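Local coordinates for malonyl CoA-acyl carrier protein transacylase (Staphylococcus aureus, PDB 3IM9) that catalyses the transfer of a malonyl group from malonyl-CoA to holo-acyl carrier protein, the step that supplies malonyl-ACP to bacterial fatty acid synthesis, at residues G25-L30 with T55-E60; R228-P233 with G242-E247. All blocks are in the same frame, centred on the assembly; numbering follows the deposited sequence.

Contact 1: G25-L30 with T55-E60; sequences GMAQDL and TMFTDE
The ring of Phe57 carries Gln28 over one face and Met26 at its edge. Gln28 CA makes a CH-pi contact 3.9 Å from the ring centroid, displaced toward the rim and 24° off the normal, while Gln28 CB follows over CD1. In the ring plane, the carbonyl O of Met26 faces the edge, 3.3 Å from Phe57 CD1, so its negative end meets the electropositive rim of C-H groups. The side chains of Gln28 and Phe57 run antiparallel alongside one another, the amide plane turned 40° from the ring. The turn that brings Met26 and Gln28 here is type II, from Gly25 to Gln28, closed by Gln28 N bonding Gly25 O. One direct hydrogen bond ties it to the helix end: Gly25 N gives to Met56 O at 2.8 Å, in the carbonyl plane. Gly25 CA adds a C-H...O contact to Phe57 O, and the backbone angles of Gly25 call for glycine. The side chains of Met26 and Met56 cross at about a right angle, Met26 CG lying 3.9 Å from Met56 CB, and Met56 CE reaches Ala27 CB at 3.7 Å. The turn, in the loop between strand 11-16 and helix 35-47, thus packs on the C-terminal end of helix 52-57; Met56 and Ala27 both touch Leu41 of helix 35-47, and helix 67-84 meets Ala27 through His77 and Met56 through Ala73.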
# COMPACT_ATOMS: atom_id res chain seq x y z
N GLY A 25 5.46 -2.36 -17.95
CA GLY A 25 4.50 -1.84 -18.93
C GLY A 25 3.50 -0.90 -18.24
O GLY A 25 2.70 -0.23 -18.92
N MET A 26 3.50 -0.85 -16.91
CA MET A 26 2.52 -0.05 -16.17
C MET A 26 2.55 1.41 -16.59
O MET A 26 3.63 2.06 -16.62
CB MET A 26 2.72 -0.19 -14.66
CG MET A 26 4.14 0.24 -14.21
SD MET A 26 4.51 -0.26 -12.47
CE MET A 26 3.47 0.93 -11.54
N ALA A 27 1.33 1.90 -16.93
CA ALA A 27 1.09 3.31 -17.35
C ALA A 27 1.54 3.60 -18.78
O ALA A 27 1.37 4.77 -19.20
CB ALA A 27 1.68 4.34 -16.30
N GLN A 28 2.07 2.60 -19.49
CA GLN A 28 2.58 2.94 -20.84
C GLN A 28 1.42 3.40 -21.76
O GLN A 28 1.65 4.21 -22.64
CB GLN A 28 3.43 1.79 -21.38
CG GLN A 28 2.58 0.73 -21.84
CD GLN A 28 3.42 -0.46 -22.23
OE1 GLN A 28 2.91 -1.58 -22.22
NE2 GLN A 28 4.78 -0.24 -22.47
N ASP A 29 0.21 2.94 -21.47
CA ASP A 29 -0.93 3.33 -22.24
C ASP A 29 -1.39 4.73 -21.97
O ASP A 29 -2.13 5.34 -22.82
CB ASP A 29 -2.04 2.31 -22.06
CG ASP A 29 -2.53 2.17 -20.58
OD1 ASP A 29 -3.73 1.83 -20.39
OD2 ASP A 29 -1.67 2.43 -19.70
N LEU A 30 -1.05 5.29 -20.82
CA LEU A 30 -1.47 6.67 -20.50
C LEU A 30 -0.58 7.71 -21.17
O LEU A 30 -1.03 8.81 -21.47
CB LEU A 30 -1.42 6.83 -18.94
CG LEU A 30 -2.39 5.93 -18.16
CD1 LEU A 30 -1.99 6.08 -16.68
CD2 LEU A 30 -3.83 6.34 -18.38
N THR A 55 11.82 2.68 -16.37
CA THR A 55 11.73 1.60 -15.36
C THR A 55 10.31 1.04 -15.31
O THR A 55 10.12 -0.20 -15.24
CB THR A 55 12.21 2.07 -14.01
OG1 THR A 55 13.56 2.49 -14.12
CG2 THR A 55 12.19 0.90 -12.95
N MET A 56 9.30 1.94 -15.44
CA MET A 56 7.91 1.52 -15.47
C MET A 56 7.54 0.76 -16.79
O MET A 56 6.83 -0.26 -16.80
CB MET A 56 6.96 2.72 -15.34
CG MET A 56 7.07 3.28 -13.89
SD MET A 56 6.25 4.86 -13.74
CE MET A 56 4.50 4.38 -13.90
N PHE A 57 7.98 1.30 -17.92
CA PHE A 57 7.46 0.82 -19.19
C PHE A 57 8.22 -0.35 -19.80
O PHE A 57 7.50 -1.16 -20.45
CB PHE A 57 7.49 1.97 -20.27
CG PHE A 57 6.70 3.23 -19.90
CD1 PHE A 57 5.70 3.29 -18.91
CD2 PHE A 57 6.98 4.41 -20.66
CE1 PHE A 57 5.01 4.51 -18.60
CE2 PHE A 57 6.27 5.58 -20.36
CZ PHE A 57 5.28 5.65 -19.37
N THR A 58 9.54 -0.42 -19.68
CA THR A 58 10.29 -1.48 -20.32
C THR A 58 11.27 -2.16 -19.32
O THR A 58 11.59 -3.34 -19.54
CB THR A 58 11.06 -0.97 -21.55
OG1 THR A 58 11.73 0.24 -21.26
CG2 THR A 58 10.06 -0.57 -22.63
N ASP A 59 11.74 -1.46 -18.28
CA ASP A 59 12.60 -1.98 -17.21
C ASP A 59 13.77 -2.82 -17.76
O ASP A 59 13.95 -3.99 -17.37
CB ASP A 59 11.82 -2.77 -16.22
CG ASP A 59 12.61 -2.97 -14.94
OD1 ASP A 59 12.23 -3.93 -14.18
OD2 ASP A 59 13.54 -2.19 -14.68
N GLU A 60 14.58 -2.18 -18.57
CA GLU A 60 15.67 -2.98 -19.19
C GLU A 60 16.71 -3.40 -18.10
O GLU A 60 17.45 -4.38 -18.37
CB GLU A 60 16.33 -2.17 -20.28
CG GLU A 60 17.10 -1.01 -19.72
CD GLU A 60 18.05 -0.23 -20.72
OE1 GLU A 60 18.35 -0.74 -21.84
OE2 GLU A 60 18.49 0.88 -20.33

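Contact 2: R228-P233 with G242-E247; sequences RDAKFP and GETDKE
Residues 242-247 leave the short two-stranded antiparallel sheet 234-235/242-243 and enter helix 246-256, and the loop 228-233 leading into that sheet's first strand runs beside them. The carboxylate of Asp229 meets the first turn of the helix: Lys246 N gives to Asp229 OD1 at 2.7 Å, nearly along the C-O axis. The neighbouring Asp245 is the N-cap, its OD1 accepting weakly from Glu247 N and also from Val248 N. Next to Asp229, Ala230 N bonds Thr244 O at 2.9 Å, in the carbonyl plane and on a lone pair, with an N-H...O angle of 165°; Asp229 CA brings a C-H to the same oxygen. Apolar contacts continue toward the sheet. Pro233 and Thr244 lie side by side, CG2 of Thr244 3.8 Å from Pro233 CA, and Pro233 CB rests on Gly242 CA at 3.9 Å, where a CB on Gly242 would clash. Lys246 CB presses on Arg228 C at 3.4 Å, and the bend at chi3 (76°) brings Lys246 CE to Asp229 OD1. One water accepts from Asp229 N and, weakly, from Lys246 NZ. Arg228 O is buried here without a polar partner. Two carboxylates gather at the helix start, Asp229 OD1 3.9 Å from Asp245 OD2; the helix N-terminus and the ammonium of Lys246, near Asp229 but not paired with it, probably offset their repulsion and favour the ionised forms.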
# COMPACT_ATOMS: atom_id res chain seq x y z
N ARG A 228 -0.75 18.99 4.56
CA ARG A 228 -2.05 19.61 4.76
C ARG A 228 -3.07 18.74 5.34
O ARG A 228 -2.98 17.50 5.25
CB ARG A 228 -2.57 20.18 3.42
CG ARG A 228 -1.67 21.30 2.89
CD ARG A 228 -2.16 21.82 1.57
NE ARG A 228 -2.11 20.78 0.54
CZ ARG A 228 -1.01 20.39 -0.13
NH1 ARG A 228 0.21 20.93 0.09
NH2 ARG A 228 -1.14 19.46 -1.05
N ASP A 229 -4.14 19.31 5.87
CA ASP A 229 -5.27 18.47 6.30
C ASP A 229 -5.87 17.71 5.11
O ASP A 229 -5.74 18.15 3.97
CB ASP A 229 -6.35 19.32 6.98
CG ASP A 229 -5.92 19.82 8.35
OD1 ASP A 229 -5.08 19.15 8.99
OD2 ASP A 229 -6.42 20.87 8.78
N ALA A 230 -6.53 16.57 5.35
CA ALA A 230 -7.11 15.79 4.25
C ALA A 230 -8.49 16.38 3.90
O ALA A 230 -9.29 16.68 4.85
CB ALA A 230 -7.27 14.32 4.71
N LYS A 231 -8.84 16.40 2.62
CA LYS A 231 -10.16 16.84 2.21
C LYS A 231 -11.27 15.83 2.43
O LYS A 231 -12.47 16.18 2.47
CB LYS A 231 -10.08 17.27 0.73
CG LYS A 231 -9.43 18.64 0.46
CD LYS A 231 -9.48 18.94 -1.07
CE LYS A 231 -8.98 20.34 -1.52
NZ LYS A 231 -7.95 20.81 -0.63
N PHE A 232 -10.93 14.55 2.68
CA PHE A 232 -11.90 13.52 3.07
C PHE A 232 -10.99 12.51 3.85
O PHE A 232 -9.75 12.57 3.66
CB PHE A 232 -12.66 12.88 1.87
CG PHE A 232 -11.76 12.56 0.69
CD1 PHE A 232 -11.57 13.51 -0.34
CD2 PHE A 232 -11.06 11.32 0.59
CE1 PHE A 232 -10.74 13.27 -1.42
CE2 PHE A 232 -10.20 11.09 -0.52
CZ PHE A 232 -9.97 12.03 -1.49
N PRO A 233 -11.60 11.69 4.73
CA PRO A 233 -10.76 10.87 5.65
C PRO A 233 -9.92 9.79 4.89
O PRO A 233 -10.39 9.11 4.00
CB PRO A 233 -11.76 10.15 6.54
CG PRO A 233 -13.11 11.08 6.50
CD PRO A 233 -13.04 11.62 5.06
N GLY A 242 -10.42 6.42 10.03
CA GLY A 242 -10.32 7.67 9.21
C GLY A 242 -9.66 8.79 9.95
O GLY A 242 -9.92 9.04 11.17
N GLU A 243 -8.74 9.45 9.27
CA GLU A 243 -7.99 10.58 9.88
C GLU A 243 -8.05 11.73 8.89
O GLU A 243 -7.94 11.53 7.68
CB GLU A 243 -6.52 10.29 10.26
CG GLU A 243 -6.40 9.11 11.25
CD GLU A 243 -6.88 9.48 12.64
OE1 GLU A 243 -7.31 10.67 12.89
OE2 GLU A 243 -6.79 8.58 13.51
N THR A 244 -8.10 12.98 9.37
CA THR A 244 -8.00 14.17 8.49
C THR A 244 -6.97 15.14 8.94
O THR A 244 -6.53 16.00 8.17
CB THR A 244 -9.39 14.91 8.34
OG1 THR A 244 -9.80 15.27 9.65
CG2 THR A 244 -10.46 13.97 7.76
N ASP A 245 -6.55 15.05 10.20
CA ASP A 245 -5.56 16.00 10.72
C ASP A 245 -4.19 15.83 10.06
O ASP A 245 -3.69 14.71 9.95
CB ASP A 245 -5.44 15.87 12.24
CG ASP A 245 -4.73 17.05 12.87
OD1 ASP A 245 -3.64 16.86 13.43
OD2 ASP A 245 -5.28 18.17 12.81
N LYS A 246 -3.58 16.94 9.64
CA LYS A 246 -2.26 16.86 9.05
C LYS A 246 -1.21 16.30 9.99
O LYS A 246 -0.33 15.52 9.55
CB LYS A 246 -1.77 18.21 8.49
CG LYS A 246 -1.51 19.33 9.61
CD LYS A 246 -1.13 20.71 9.11
CE LYS A 246 -2.33 21.46 8.56
NZ LYS A 246 -2.09 22.95 8.18
N GLU A 247 -1.23 16.68 11.30
CA GLU A 247 -0.18 16.24 12.24
C GLU A 247 -0.45 14.79 12.67
O GLU A 247 0.50 14.01 12.88
CB GLU A 247 -0.18 17.13 13.56
CG GLU A 247 0.46 18.53 13.43
CD GLU A 247 1.93 18.58 12.98
OE1 GLU A 247 2.32 19.62 12.42
OE2 GLU A 247 2.73 17.61 13.13
O HOH W 1 -4.33 22.23 6.16

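Overall arrangement
Contact 1 is largely buried and contact 2 lies at the surface; their centres are 32 Å apart and their nearest atoms about 18 Å, with no touch. They share no helix or strand, both in the acyl transferase domain and away from the probable catalytic residues and the calcium site. Each sets a loop against a helix end. At the C-terminal end of helix 52-57 the helix offers a carbonyl, taken by a loop N-H; at the N-terminal start of helix 246-256 it offers an N-H, taken by a carboxylate. Aromatic and methionine packing fills out contact 1; contact 2 adds a backbone bond, apolar packing and a water bridge weak on its lysine side.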